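Local coordinates for protein inorganic pyrophosphatase (Shewanella sp. AS-11, PDB 6LL8) that probably hydrolyses diphosphate to two phosphates as a metal-dependent family II pyrophosphatase, held here with magnesium and the substrate analogue imidodiphosphate, at residues S3-S16 and K61-H74. Residues are numbered along the deposited sequence; the frame is centred on the assembly and turned at random. Where two conformers were deposited one is given.
With MG (magnesium ion), chain C; MG (magnesium ion), chain D; MG (magnesium ion), chain F; 2PN (imidodiphosphoric acid), chain I.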
ATOM      1  N   SER A   3       8.036  15.067  19.496  1.00 11.73           N
ATOM      2  CA  SER A   3       8.127  14.790  18.030  1.00 10.27           C
ATOM      3  C   SER A   3       6.769  14.364  17.512  1.00  9.66           C
ATOM      4  O   SER A   3       6.068  13.675  18.249  1.00 10.78           O
ATOM      5  CB  SER A   3       9.121  13.686  17.729  1.00 10.04           C
ATOM      6  OG  SER A   3      10.471  14.079  17.944  1.00 11.71           O
ATOM      7  N   MET A   4       6.457  14.737  16.292  1.00  9.34           N
ATOM      8  CA  MET A   4       5.352  14.099  15.561  1.00  9.25           C
ATOM      9  C   MET A   4       5.757  12.673  15.213  1.00  9.12           C
ATOM     10  O   MET A   4       6.954  12.372  15.078  1.00 10.32           O
ATOM     11  CB  MET A   4       5.001  14.881  14.294  1.00  9.84           C
ATOM     12  CG  MET A   4       6.010  14.742  13.161  1.00 10.08           C
ATOM     13  SD  MET A   4       5.642  15.738  11.725  1.00 11.71           S
ATOM     14  CE  MET A   4       6.389  17.288  12.239  1.00 12.71           C
ATOM     15  N   TYR A   5       4.767  11.834  15.015  1.00  8.39           N
ATOM     16  CA  TYR A   5       4.981  10.487  14.470  1.00  8.54           C
ATOM     17  C   TYR A   5       4.520  10.470  13.036  1.00  8.21           C
ATOM     18  O   TYR A   5       3.414  10.908  12.722  1.00 10.31           O
ATOM     19  CB  TYR A   5       4.241   9.447  15.302  1.00  8.73           C
ATOM     20  CG  TYR A   5       4.872   9.233  16.643  1.00  9.08           C
ATOM     21  CD1 TYR A   5       5.890   8.322  16.802  1.00  9.15           C
ATOM     22  CD2 TYR A   5       4.435   9.918  17.753  1.00 10.82           C
ATOM     23  CE1 TYR A   5       6.498   8.122  18.023  1.00 10.12           C
ATOM     24  CE2 TYR A   5       5.030   9.719  18.984  1.00 12.73           C
ATOM     25  CZ  TYR A   5       6.058   8.819  19.122  1.00 11.92           C
ATOM     26  OH  TYR A   5       6.630   8.610  20.341  1.00 15.46           O
ATOM     27  N   VAL A   6       5.353   9.907  12.182  1.00  8.02           N
ATOM     28  CA  VAL A   6       5.077   9.752  10.748  1.00  7.72           C
ATOM     29  C   VAL A   6       4.750   8.296  10.503  1.00  7.70           C
ATOM     30  O   VAL A   6       5.608   7.441  10.792  1.00  8.61           O
ATOM     31  CB  VAL A   6       6.271  10.221   9.904  1.00  8.53           C
ATOM     32  CG1 VAL A   6       5.873  10.190   8.438  1.00  9.57           C
ATOM     33  CG2 VAL A   6       6.746  11.605  10.318  1.00  9.36           C
ATOM     34  N   VAL A   7       3.539   7.986  10.065  1.00  7.86           N
ATOM     35  CA  VAL A   7       3.103   6.575  10.062  1.00  8.41           C
ATOM     36  C   VAL A   7       2.135   6.328   8.907  1.00  8.10           C
ATOM     37  O   VAL A   7       1.195   7.090   8.656  1.00  8.04           O
ATOM     38  CB  VAL A   7       2.548   6.171  11.418  1.00 10.50           C
ATOM     39  CG1 VAL A   7       1.345   6.961  11.787  1.00 12.29           C
ATOM     40  CG2 VAL A   7       2.240   4.695  11.482  1.00 11.67           C
ATOM     41  N   GLY A   8       2.384   5.214   8.247  1.00  7.76           N
ATOM     42  CA  GLY A   8       1.558   4.749   7.137  1.00  7.73           C
ATOM     43  C   GLY A   8       0.463   3.811   7.567  1.00  7.27           C
ATOM     44  O   GLY A   8       0.081   3.742   8.726  1.00  8.56           O
ATOM     45  N   HIS A   9      -0.108   3.124   6.589  1.00  6.97           N
ATOM     46  CA  HIS A   9      -1.313   2.334   6.867  1.00  7.79           C
ATOM     47  C   HIS A   9      -1.026   1.123   7.735  1.00  8.28           C
ATOM     48  O   HIS A   9       0.070   0.552   7.712  1.00  8.50           O
ATOM     49  CB  HIS A   9      -2.079   1.966   5.585  1.00  7.37           C
ATOM     50  CG  HIS A   9      -1.324   1.327   4.464  1.00  7.33           C
ATOM     51  ND1 HIS A   9      -0.915   0.003   4.465  1.00  7.62           N
ATOM     52  CD2 HIS A   9      -0.958   1.827   3.258  1.00  6.81           C
ATOM     53  CE1 HIS A   9      -0.298  -0.228   3.280  1.00  7.53           C
ATOM     54  NE2 HIS A   9      -0.307   0.864   2.524  1.00  7.06           N
ATOM     55  N   LYS A  10      -2.080   0.656   8.405  1.00  8.01           N
ATOM     56  CA  LYS A  10      -2.112  -0.692   8.959  1.00  8.76           C
ATOM     57  C   LYS A  10      -1.671  -1.676   7.885  1.00  9.09           C
ATOM     58  O   LYS A  10      -1.966  -1.489   6.715  1.00  8.60           O
ATOM     59  CB  LYS A  10      -3.514  -1.021   9.455  1.00 10.63           C
ATOM     60  CG  LYS A  10      -3.927  -0.410  10.778  1.00 12.76           C
ATOM     61  CD  LYS A  10      -5.265  -0.905  11.266  1.00 15.88           C
ATOM     62  CE  LYS A  10      -5.549  -0.503  12.691  1.00 19.59           C
ATOM     63  NZ  LYS A  10      -6.844  -1.117  13.090  1.00 24.02           N
ATOM     64  N   ILE A  11      -1.003  -2.728   8.323  1.00  8.81           N
ATOM     65  CA  ILE A  11      -0.442  -3.733   7.385  1.00  8.81           C
ATOM     66  C   ILE A  11       0.434  -2.979   6.394  1.00  8.55           C
ATOM     67  O   ILE A  11       0.169  -2.848   5.193  1.00  9.03           O
ATOM     68  CB  ILE A  11      -1.499  -4.639   6.745  1.00 10.21           C
ATOM     69  CG1 ILE A  11      -2.345  -5.264   7.876  1.00 13.79           C
ATOM     70  CG2 ILE A  11      -0.804  -5.697   5.888  1.00 11.20           C
ATOM     71  CD1 ILE A  11      -3.372  -6.218   7.430  1.00 15.76           C
ATOM     72  N   PRO A  12       1.505  -2.356   6.899  1.00  8.74           N
ATOM     73  CA  PRO A  12       2.273  -1.435   6.057  1.00  8.41           C
ATOM     74  C   PRO A  12       2.975  -2.185   4.932  1.00  8.42           C
ATOM     75  O   PRO A  12       3.499  -3.274   5.111  1.00 10.08           O
ATOM     76  CB  PRO A  12       3.283  -0.844   7.018  1.00  9.74           C
ATOM     77  CG  PRO A  12       3.405  -1.839   8.133  1.00  9.74           C
ATOM     78  CD  PRO A  12       1.998  -2.404   8.285  1.00 10.27           C
ATOM     79  N   ASP A  13       3.085  -1.491   3.811  1.00  7.67           N
ATOM     80  CA  ASP A  13       3.895  -1.907   2.664  1.00  7.63           C
ATOM     81  C   ASP A  13       5.128  -1.020   2.561  1.00  7.05           C
ATOM     82  O   ASP A  13       5.385  -0.158   3.418  1.00  7.65           O
ATOM     83  CB  ASP A  13       3.047  -1.921   1.423  1.00  7.68           C
ATOM     84  CG  ASP A  13       2.349  -0.596   1.135  1.00  7.54           C
ATOM     85  OD1 ASP A  13       2.697   0.447   1.736  1.00  7.78           O
ATOM     86  OD2 ASP A  13       1.421  -0.570   0.289  1.00  7.90           O
ATOM     87  N   SER A  14       5.911  -1.222   1.527  1.00  7.67           N
ATOM     88  CA  SER A  14       7.171  -0.495   1.375  1.00  8.35           C
ATOM     89  C   SER A  14       6.916   1.005   1.298  1.00  7.58           C
ATOM     90  O   SER A  14       7.722   1.775   1.846  1.00  8.46           O
ATOM     91  CB  SER A  14       7.966  -1.013   0.209  1.00  9.82           C
ATOM     92  OG  SER A  14       8.310  -2.357   0.410  1.00 11.11           O
ATOM     93  N   ASP A  15       5.915   1.453   0.580  1.00  7.73           N
ATOM     94  CA  ASP A  15       5.650   2.891   0.512  1.00  7.66           C
ATOM     95  C   ASP A  15       5.383   3.454   1.895  1.00  7.46           C
ATOM     96  O   ASP A  15       5.936   4.500   2.265  1.00  8.70           O
ATOM     97  CB  ASP A  15       4.470   3.130  -0.421  1.00  7.33           C
ATOM     98  CG  ASP A  15       4.198   4.536  -0.885  1.00  8.86           C
ATOM     99  OD1 ASP A  15       5.164   5.354  -0.864  1.00 10.36           O
ATOM    100  OD2 ASP A  15       3.066   4.812  -1.345  1.00  8.28           O
ATOM    101  N   SER A  16       4.569   2.788   2.687  1.00  7.58           N
ATOM    102  CA  SER A  16       4.247   3.247   4.042  1.00  7.36           C
ATOM    103  C   SER A  16       5.485   3.250   4.936  1.00  8.38           C
ATOM    104  O   SER A  16       5.599   4.132   5.796  1.00  9.97           O
ATOM    105  CB  SER A  16       3.147   2.401   4.651  1.00  8.49           C
ATOM    106  OG  SER A  16       1.851   2.815   4.254  1.00  8.25           O
ATOM    107  N   LYS A  61       4.531   1.045  16.884  1.00 11.21           N
ATOM    108  CA  LYS A  61       3.733   1.851  17.804  1.00 11.46           C
ATOM    109  C   LYS A  61       2.299   1.813  17.335  1.00 10.66           C
ATOM    110  O   LYS A  61       2.048   2.044  16.148  1.00 11.63           O
ATOM    111  CB  LYS A  61       4.254   3.282  17.864  1.00 11.74           C
ATOM    112  CG  LYS A  61       3.474   4.195  18.785  1.00 11.77           C
ATOM    113  CD  LYS A  61       4.125   5.527  18.975  1.00 13.55           C
ATOM    114  CE  LYS A  61       3.335   6.489  19.835  1.00 14.04           C
ATOM    115  NZ  LYS A  61       3.066   5.952  21.181  1.00 18.21           N
ATOM    116  N   THR A  62       1.374   1.491  18.235  1.00 11.94           N
ATOM    117  CA  THR A  62      -0.044   1.326  17.852  1.00 12.66           C
ATOM    118  C   THR A  62      -0.956   2.372  18.498  1.00 13.06           C
ATOM    119  O   THR A  62      -2.077   2.544  17.969  1.00 15.79           O
ATOM    120  CB  THR A  62      -0.511  -0.097  18.089  1.00 15.10           C
ATOM    121  OG1 THR A  62      -0.290  -0.444  19.442  1.00 17.77           O
ATOM    122  CG2 THR A  62       0.208  -1.056  17.178  1.00 17.01           C
ATOM    123  N   SER A  63      -0.562   3.016  19.573  1.00 12.85           N
ATOM    124  CA  SER A  63      -1.423   4.033  20.212  0.50 13.41           C
ATOM    125  C   SER A  63      -0.798   5.407  20.047  1.00 12.03           C
ATOM    126  O   SER A  63       0.390   5.620  20.327  1.00 13.41           O
ATOM    127  CB  SER A  63      -1.725   3.728  21.621  0.50 16.31           C
ATOM    128  OG  SER A  63      -2.182   4.898  22.266  0.50 19.96           O
ATOM    129  N   TYR A  64      -1.630   6.308  19.581  1.00 10.93           N
ATOM    130  CA  TYR A  64      -1.187   7.668  19.237  1.00 10.32           C
ATOM    131  C   TYR A  64      -2.057   8.734  19.886  1.00 11.13           C
ATOM    132  O   TYR A  64      -1.877   9.919  19.597  1.00 11.35           O
ATOM    133  CB  TYR A  64      -1.199   7.880  17.716  1.00 11.37           C
ATOM    134  CG  TYR A  64      -0.184   7.019  17.030  1.00 10.24           C
ATOM    135  CD1 TYR A  64      -0.463   5.697  16.778  1.00 10.57           C
ATOM    136  CD2 TYR A  64       1.063   7.502  16.661  1.00 11.69           C
ATOM    137  CE1 TYR A  64       0.451   4.874  16.169  1.00 10.94           C
ATOM    138  CE2 TYR A  64       1.988   6.684  16.037  1.00 13.08           C
ATOM    139  CZ  TYR A  64       1.680   5.371  15.771  1.00 11.50           C
ATOM    140  OH  TYR A  64       2.596   4.553  15.169  1.00 12.58           O
ATOM    141  N   ALA A  65      -2.929   8.379  20.823  1.00 11.52           N
ATOM    142  CA  ALA A  65      -3.721   9.407  21.512  1.00 12.09           C
ATOM    143  C   ALA A  65      -2.779  10.458  22.100  1.00 11.75           C
ATOM    144  O   ALA A  65      -1.756  10.102  22.728  1.00 12.79           O
ATOM    145  CB  ALA A  65      -4.551   8.809  22.606  1.00 13.00           C
ATOM    146  N   GLY A  66      -3.123  11.734  21.948  1.00 11.66           N
ATOM    147  CA  GLY A  66      -2.336  12.836  22.504  1.00 11.35           C
ATOM    148  C   GLY A  66      -1.144  13.232  21.652  1.00 11.71           C
ATOM    149  O   GLY A  66      -0.465  14.194  22.005  1.00 13.77           O
ATOM    150  N   GLU A  67      -0.854  12.487  20.605  1.00 10.50           N
ATOM    151  CA  GLU A  67       0.301  12.743  19.730  1.00 10.07           C
ATOM    152  C   GLU A  67      -0.107  13.576  18.536  1.00  9.39           C
ATOM    153  O   GLU A  67      -1.300  13.646  18.210  1.00 11.65           O
ATOM    154  CB  GLU A  67       0.901  11.432  19.237  1.00 10.60           C
ATOM    155  CG  GLU A  67       1.312  10.468  20.337  1.00 10.82           C
ATOM    156  CD  GLU A  67       2.460  10.911  21.224  1.00 12.71           C
ATOM    157  OE1 GLU A  67       3.155  11.880  20.904  1.00 12.37           O
ATOM    158  OE2 GLU A  67       2.687  10.249  22.236  1.00 15.90           O
ATOM    159  N   GLU A  68       0.885  14.152  17.870  1.00  9.00           N
ATOM    160  CA  GLU A  68       0.733  14.728  16.524  1.00  9.35           C
ATOM    161  C   GLU A  68       1.204  13.666  15.538  1.00  9.24           C
ATOM    162  O   GLU A  68       2.268  13.076  15.711  1.00  9.82           O
ATOM    163  CB  GLU A  68       1.539  16.004  16.370  1.00  9.78           C
ATOM    164  CG  GLU A  68       0.963  17.171  17.152  1.00 11.59           C
ATOM    165  CD  GLU A  68       1.865  18.390  17.121  1.00 15.12           C
ATOM    166  OE1 GLU A  68       3.024  18.224  17.476  1.00 20.17           O
ATOM    167  OE2 GLU A  68       1.361  19.482  16.857  1.00 22.73           O
ATOM    168  N   VAL A  69       0.408  13.472  14.500  1.00  8.88           N
ATOM    169  CA  VAL A  69       0.619  12.394  13.530  1.00  8.48           C
ATOM    170  C   VAL A  69       0.614  12.959  12.126  1.00  8.06           C
ATOM    171  O   VAL A  69      -0.291  13.701  11.735  1.00  9.39           O
ATOM    172  CB  VAL A  69      -0.432  11.298  13.677  1.00  9.84           C
ATOM    173  CG1 VAL A  69      -0.233  10.196  12.671  1.00 11.26           C
ATOM    174  CG2 VAL A  69      -0.427  10.726  15.069  1.00 11.40           C
ATOM    175  N   TYR A  70       1.607  12.549  11.345  1.00  7.68           N
ATOM    176  CA  TYR A  70       1.671  12.822   9.894  1.00  7.58           C
ATOM    177  C   TYR A  70       1.409  11.488   9.237  1.00  7.80           C
ATOM    178  O   TYR A  70       2.213  10.545   9.320  1.00  8.58           O
ATOM    179  CB  TYR A  70       3.009  13.433   9.494  1.00  7.82           C
ATOM    180  CG  TYR A  70       2.922  14.313   8.281  1.00  7.87           C
ATOM    181  CD1 TYR A  70       2.488  13.828   7.059  1.00  8.87           C
ATOM    182  CD2 TYR A  70       3.318  15.639   8.341  1.00  8.98           C
ATOM    183  CE1 TYR A  70       2.391  14.657   5.956  1.00  9.07           C
ATOM    184  CE2 TYR A  70       3.252  16.482   7.235  1.00  9.31           C
ATOM    185  CZ  TYR A  70       2.767  15.977   6.035  1.00  9.53           C
ATOM    186  OH  TYR A  70       2.633  16.753   4.914  1.00 10.89           O
ATOM    187  N   ILE A  71       0.236  11.387   8.616  1.00  7.53           N
ATOM    188  CA  ILE A  71      -0.261  10.163   7.969  1.00  7.44           C
ATOM    189  C   ILE A  71       0.408  10.033   6.601  1.00  7.39           C
ATOM    190  O   ILE A  71       0.479  10.994   5.850  1.00  7.96           O
ATOM    191  CB  ILE A  71      -1.783  10.225   7.832  1.00  8.04           C
ATOM    192  CG1 ILE A  71      -2.487  10.299   9.189  1.00 10.24           C
ATOM    193  CG2 ILE A  71      -2.325   9.095   6.958  1.00  9.41           C
ATOM    194  CD1 ILE A  71      -2.495   9.046   9.985  1.00 12.00           C
ATOM    195  N   VAL A  72       0.803   8.817   6.256  1.00  7.64           N
ATOM    196  CA  VAL A  72       1.397   8.478   4.944  1.00  7.71           C
ATOM    197  C   VAL A  72       0.538   7.404   4.291  1.00  6.90           C
ATOM    198  O   VAL A  72       0.210   6.399   4.914  1.00  7.68           O
ATOM    199  CB  VAL A  72       2.847   7.999   5.139  1.00  8.94           C
ATOM    200  CG1 VAL A  72       3.510   7.661   3.824  1.00  9.71           C
ATOM    201  CG2 VAL A  72       3.673   9.012   5.899  1.00  9.85           C
ATOM    202  N   ASP A  73       0.264   7.584   3.002  1.00  6.91           N
ATOM    203  CA  ASP A  73      -0.140   6.472   2.118  1.00  6.81           C
ATOM    204  C   ASP A  73      -1.557   5.964   2.394  1.00  6.67           C
ATOM    205  O   ASP A  73      -1.867   4.852   1.948  1.00  7.72           O
ATOM    206  CB  ASP A  73       0.902   5.364   2.147  1.00  7.45           C
ATOM    207  CG  ASP A  73       0.837   4.280   1.119  1.00  7.46           C
ATOM    208  OD1 ASP A  73       0.601   4.574  -0.091  1.00  8.12           O
ATOM    209  OD2 ASP A  73       1.094   3.138   1.527  1.00  7.29           O
ATOM    210  N   HIS A  74      -2.413   6.760   3.006  1.00  7.21           N
ATOM    211  CA  HIS A  74      -3.865   6.517   3.073  1.00  7.68           C
ATOM    212  C   HIS A  74      -4.556   7.744   3.646  1.00  7.63           C
ATOM    213  O   HIS A  74      -3.877   8.601   4.214  1.00  8.33           O
ATOM    214  CB  HIS A  74      -4.189   5.285   3.927  1.00  8.09           C
ATOM    215  CG  HIS A  74      -4.050   5.525   5.374  1.00  8.09           C
ATOM    216  ND1 HIS A  74      -5.150   5.816   6.168  1.00  8.98           N
ATOM    217  CD2 HIS A  74      -2.950   5.506   6.145  1.00  8.14           C
ATOM    218  CE1 HIS A  74      -4.663   5.984   7.400  1.00  9.35           C
ATOM    219  NE2 HIS A  74      -3.345   5.784   7.450  1.00  8.86           N
TER
HETATM  220 MG    MG C 401       0.783   1.363   0.660  1.00  6.59          MG
HETATM  221 MG    MG D 402       1.382   3.659  -1.873  1.00  7.30          MG
HETATM  222 MG    MG F 404       2.248   0.017  -1.917  1.00 10.37          MG
HETATM  223  P1  2PN I 407      -0.719   1.285  -2.061  1.00  7.60           P
HETATM  224  O1  2PN I 407      -0.781   1.303  -0.536  1.00  7.96           O
HETATM  225  O2  2PN I 407       0.074   0.119  -2.589  1.00  7.90           O
HETATM  226  O3  2PN I 407      -0.225   2.614  -2.599  1.00  7.99           O
HETATM  227  N1  2PN I 407      -2.268   1.116  -2.590  1.00  7.29           N
HETATM  228  P2  2PN I 407      -3.123  -0.087  -3.328  1.00  8.36           P
HETATM  229  O4  2PN I 407      -4.375  -0.243  -2.469  1.00  9.41           O
HETATM  230  O5  2PN I 407      -2.286  -1.348  -3.305  1.00  8.34           O
HETATM  231  O6  2PN I 407      -3.450   0.376  -4.727  1.00  8.99           O
HETATM  232  O   HOH W   1       3.479  13.781  19.019  1.00 11.99           O
HETATM  233  O   HOH W   2       4.959   8.445  22.552  1.00 27.83           O
HETATM  234  O   HOH W   3      -1.450   5.874   9.584  1.00 11.15           O
HETATM  235  O   HOH W   4       4.567  -0.377  -1.402  1.00 11.34           O
HETATM  236  O   HOH W   5       1.837  -2.084  -2.955  1.00 10.78           O
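Over one face of the Tyr5 ring lies the aliphatic end of Lys61, whose CE stands 3.8 Å from the ring centroid and 19° off its normal, a CH-pi contact. Tyr64 turns its edge toward the Tyr5 face in an offset edge-to-face pair, ring planes at 83°, while Glu67 OE1 sits in the Tyr5 plane, 3.4 Å from Tyr5 CE2. A bend at the last torsion of Lys61 (chi4 58°) leads NZ to Ser63 O, and its cation-pi reach to Tyr5 is at most weak. On the other side of the sheet, Met4 SD meets the edge of the Tyr70 ring, 4.1 Å from CD2, and Val6 CG1 packs on Val72 CG2.

Between these layers, strands 4-7 and 68-72 pair in parallel as the central strands of the DHH-domain sheet. Tyr5 N donates to Glu68 O and Tyr70 N to Tyr5 O; Val7 N and Val72 N continue the ladder.

Past the two strands, the chain carries its metal ligands. His9 NE2, Asp13 OD1 and OD2, and Asp73 OD2 (2.0 Å) bind one magnesium; Asp73 OD1 and Asp15 OD2 bind a second with His95 and Asp147, Asp15 OD1 being hydrogen-bonded to Asn118. Asp13 OD2 bridges to a third, and imidodiphosphate ligates all three. Ser16 OG donates to the anti lone pair of Asp73 OD2 at 2.8 Å and accepts from His9 N, tying two ligands together. His9 ND1 donates in its ring plane to Lys10 O at 2.9 Å, so carbonyl and metal hold both nitrogens, limiting ring rotation. The bridging Asp73 carboxylate thus couples two cations, whose charge presumably offsets the crowding of acidic groups and would polarise the P1 group of imidodiphosphate.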